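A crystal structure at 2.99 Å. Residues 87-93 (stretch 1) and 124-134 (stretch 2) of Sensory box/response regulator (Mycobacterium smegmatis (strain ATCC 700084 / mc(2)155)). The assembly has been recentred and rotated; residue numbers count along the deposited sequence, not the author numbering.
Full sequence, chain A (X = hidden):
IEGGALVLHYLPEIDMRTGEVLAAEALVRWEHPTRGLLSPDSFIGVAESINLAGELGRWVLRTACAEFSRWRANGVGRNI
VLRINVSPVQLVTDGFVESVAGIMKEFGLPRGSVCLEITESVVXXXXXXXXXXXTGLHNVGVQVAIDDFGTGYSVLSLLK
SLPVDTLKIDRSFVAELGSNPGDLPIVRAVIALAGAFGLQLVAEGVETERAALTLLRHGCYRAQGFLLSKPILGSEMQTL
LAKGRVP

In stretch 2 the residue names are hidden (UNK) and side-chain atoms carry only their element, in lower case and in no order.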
# COMPACT_ATOMS: atom_id res chain seq x y z
N SER A 87 19.31 5.59 1.29
CA SER A 87 18.78 6.03 0.00
C SER A 87 18.78 4.87 -1.00
O SER A 87 19.56 3.93 -0.85
CB SER A 87 19.64 7.20 -0.51
OG SER A 87 19.09 7.84 -1.66
N PRO A 88 17.90 4.93 -2.03
CA PRO A 88 17.92 3.87 -3.05
C PRO A 88 19.22 3.80 -3.85
O PRO A 88 19.58 2.74 -4.35
CB PRO A 88 16.75 4.25 -3.97
CG PRO A 88 16.53 5.71 -3.73
CD PRO A 88 16.81 5.89 -2.27
N VAL A 89 19.92 4.93 -3.95
CA VAL A 89 21.17 5.02 -4.72
C VAL A 89 22.33 4.35 -3.97
O VAL A 89 23.14 3.66 -4.59
CB VAL A 89 21.55 6.49 -5.04
CG1 VAL A 89 22.76 6.53 -5.97
CG2 VAL A 89 20.39 7.24 -5.68
N GLN A 90 22.40 4.57 -2.66
CA GLN A 90 23.48 4.01 -1.83
C GLN A 90 23.40 2.49 -1.85
O GLN A 90 24.38 1.80 -2.13
CB GLN A 90 23.40 4.47 -0.38
CG GLN A 90 23.19 5.96 -0.15
CD GLN A 90 22.78 6.27 1.28
OE1 GLN A 90 21.88 7.07 1.52
NE2 GLN A 90 23.43 5.62 2.24
N LEU A 91 22.21 1.99 -1.54
CA LEU A 91 21.90 0.58 -1.69
C LEU A 91 21.98 0.30 -3.18
O LEU A 91 22.11 1.23 -3.97
CB LEU A 91 20.50 0.29 -1.13
CG LEU A 91 20.15 -1.16 -0.74
CD1 LEU A 91 19.37 -1.21 0.57
CD2 LEU A 91 19.35 -1.88 -1.81
N VAL A 92 21.93 -0.97 -3.55
CA VAL A 92 22.07 -1.41 -4.96
C VAL A 92 23.31 -0.81 -5.63
O VAL A 92 23.26 -0.34 -6.76
CB VAL A 92 20.80 -1.19 -5.83
CG1 VAL A 92 19.66 -2.08 -5.35
CG2 VAL A 92 20.35 0.26 -5.86
N THR A 93 24.41 -0.82 -4.89
CA THR A 93 25.72 -0.48 -5.42
C THR A 93 26.65 -1.61 -5.04
O THR A 93 26.64 -2.06 -3.89
CB THR A 93 26.25 0.85 -4.85
OG1 THR A 93 25.28 1.88 -5.07
CG2 THR A 93 27.57 1.25 -5.52
N UNK A 124 10.10 -1.62 -7.02
CA UNK A 124 10.23 -1.58 -8.48
C UNK A 124 11.25 -0.53 -8.91
O UNK A 124 11.88 -0.66 -9.96
c UNK A 124 7.90 -2.47 -8.84
c UNK A 124 8.86 -1.34 -9.17
c UNK A 124 9.01 -1.20 -10.68
N UNK A 125 11.43 0.51 -8.09
CA UNK A 125 12.44 1.54 -8.34
C UNK A 125 13.85 0.95 -8.40
O UNK A 125 14.74 1.52 -9.04
c UNK A 125 12.35 2.65 -7.28
c UNK A 125 12.69 5.13 -6.83
n UNK A 125 13.63 6.03 -6.57
c UNK A 125 13.12 3.92 -7.65
o UNK A 125 11.52 5.26 -6.46
N UNK A 126 14.04 -0.17 -7.71
CA UNK A 126 15.24 -1.01 -7.88
C UNK A 126 14.84 -2.45 -8.22
O UNK A 126 13.70 -2.86 -7.97
o UNK A 126 16.95 0.72 -5.17
o UNK A 126 17.09 1.07 -7.33
c UNK A 126 16.75 0.36 -6.35
c UNK A 126 16.09 -0.99 -6.60
N UNK A 127 15.78 -3.20 -8.79
CA UNK A 127 15.58 -4.62 -9.13
C UNK A 127 15.38 -5.48 -7.87
O UNK A 127 15.72 -5.08 -6.76
c UNK A 127 16.46 -6.57 -10.56
c UNK A 127 16.76 -5.16 -10.01
c UNK A 127 17.43 -7.06 -11.62
c UNK A 127 18.08 -5.12 -9.24
N UNK A 128 14.81 -6.67 -8.06
CA UNK A 128 14.57 -7.64 -6.97
C UNK A 128 15.82 -8.28 -6.36
O UNK A 128 15.71 -9.07 -5.43
c UNK A 128 11.61 -7.46 -6.76
o UNK A 128 11.85 -7.77 -5.57
o UNK A 128 10.87 -6.51 -7.08
c UNK A 128 12.27 -8.26 -7.86
c UNK A 128 13.66 -8.75 -7.47
N UNK A 129 16.99 -7.93 -6.88
CA UNK A 129 18.27 -8.31 -6.27
C UNK A 129 18.39 -7.68 -4.89
O UNK A 129 19.30 -7.99 -4.13
c UNK A 129 19.49 -7.82 -7.08
o UNK A 129 19.61 -6.39 -6.97
c UNK A 129 19.39 -8.23 -8.55
N UNK A 130 17.47 -6.76 -4.59
CA UNK A 130 17.32 -6.21 -3.26
C UNK A 130 17.27 -7.34 -2.23
O UNK A 130 17.86 -7.24 -1.15
c UNK A 130 16.02 -5.40 -3.15
o UNK A 130 15.99 -4.41 -4.19
c UNK A 130 15.91 -4.71 -1.81
N UNK A 131 16.58 -8.42 -2.58
CA UNK A 131 16.48 -9.60 -1.73
C UNK A 131 17.85 -10.13 -1.32
O UNK A 131 18.08 -10.45 -0.15
n UNK A 131 10.09 -11.46 -4.67
c UNK A 131 13.52 -11.49 -3.38
c UNK A 131 11.32 -11.90 -4.39
c UNK A 131 14.26 -10.34 -2.72
c UNK A 131 15.71 -10.71 -2.45
n UNK A 131 12.16 -11.11 -3.73
n UNK A 131 11.69 -13.11 -4.78
N UNK A 132 18.75 -10.21 -2.29
CA UNK A 132 20.13 -10.67 -2.05
C UNK A 132 20.90 -9.69 -1.17
O UNK A 132 21.70 -10.10 -0.33
c UNK A 132 20.16 -11.76 -4.36
o UNK A 132 21.19 -9.59 -3.97
c UNK A 132 20.92 -10.86 -3.37
N UNK A 133 20.65 -8.39 -1.36
CA UNK A 133 21.27 -7.35 -0.54
C UNK A 133 20.87 -7.53 0.93
O UNK A 133 21.73 -7.51 1.81
c UNK A 133 21.52 -4.86 -0.18
c UNK A 133 20.85 -5.95 -1.02
o UNK A 133 21.21 -5.78 -2.40
N UNK A 134 19.58 -7.68 1.18
CA UNK A 134 19.08 -7.96 2.52
C UNK A 134 19.72 -9.21 3.08
O UNK A 134 20.23 -9.22 4.20
c UNK A 134 15.21 -7.34 2.25
c UNK A 134 17.02 -5.67 2.65
c UNK A 134 16.67 -7.01 2.01
c UNK A 134 17.56 -8.14 2.53

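Position 124 carries three side-chain carbons, one bearing the other two, and no heteroatom. This beta-branched hydrocarbon is Val-124, exposed and out of reach of stretch 1. Position 125 has three carbons in a row, the third bearing one oxygen and one nitrogen, and the end of this long chain lies beside the ring of Pro-88. The terminal amide makes it Gln-125, although the amide's orientation is doubtful.

At position 126 two carbons end in a pair of oxygens, one of them close to Pro-88 and Val-92. A carboxylate on so short a stem is Asp-126. OD2 stands 3.4 Å from Pro-88 O, but both atoms are acceptors and no hydrogen bond joins them. The same OD2 approaches Pro-88 CB at 3.7 Å and Val-92 CG2 at 3.5 Å, so the carboxylate packs against aliphatic surface.

Position 127 has four carbons, forked at the first, with one arm two carbons long: Ile-127. Its CA-to-CB bond points sideways and its end leads away from stretch 1; the residue is exposed. Position 128 shows three carbons and two terminal oxygens, one carbon more than Asp-126, and is Glu-128; it does not reach stretch 1.

Position 129 has one carbon bearing an oxygen and a carbon, the signature of Thr-129. It points toward stretch 1 without close contact. Position 130 repeats this pattern, with its terminal carbon near Leu-91, and is Thr-130, which closes a type I turn begun at Ile-127. Its hydroxyl suits the place: OG1 donates to Ile-127 O at 2.7 Å, while CG2 lies 4.5 Å from Leu-91 CD2.

Position 131 extends through three carbons and a nitrogen to a carbon with two more nitrogens, hence Arg-131. Its NE lies 3.8 Å from Glu-128 OE1, a long salt bridge of charge alone. Position 132, again one carbon with an oxygen and a carbon, is Thr-132; its OG1 donates to Thr-129 O at a very short 2.5 Å.

Position 133 has the same atoms, its terminal carbon near Leu-91, and is Thr-133. CG2 sits 4.0 Å from Leu-91 CG, and OG1 makes a weak hydrogen bond to Thr-129 O at 3.4 Å, so one small side chain offers both a methyl and a hydroxyl. Position 134 has four carbons forked at the second: Leu-134, buried, with its end nearer stretch 1 than its base.

The contact is modest, 331 Å² in all, and no hydrogen bond crosses it. Pro-88 and Val-92 pack against Asp-126, and Leu-91 meets the methyls of Thr-130 and Thr-133. Van der Waals packing is what joins the stretches here, while the hydroxyls of Thr-130, Thr-132 and, weakly, Thr-133 bond to backbone oxygens of their own segment.

Stretch 2 (124-134) VQDIETTRTTL
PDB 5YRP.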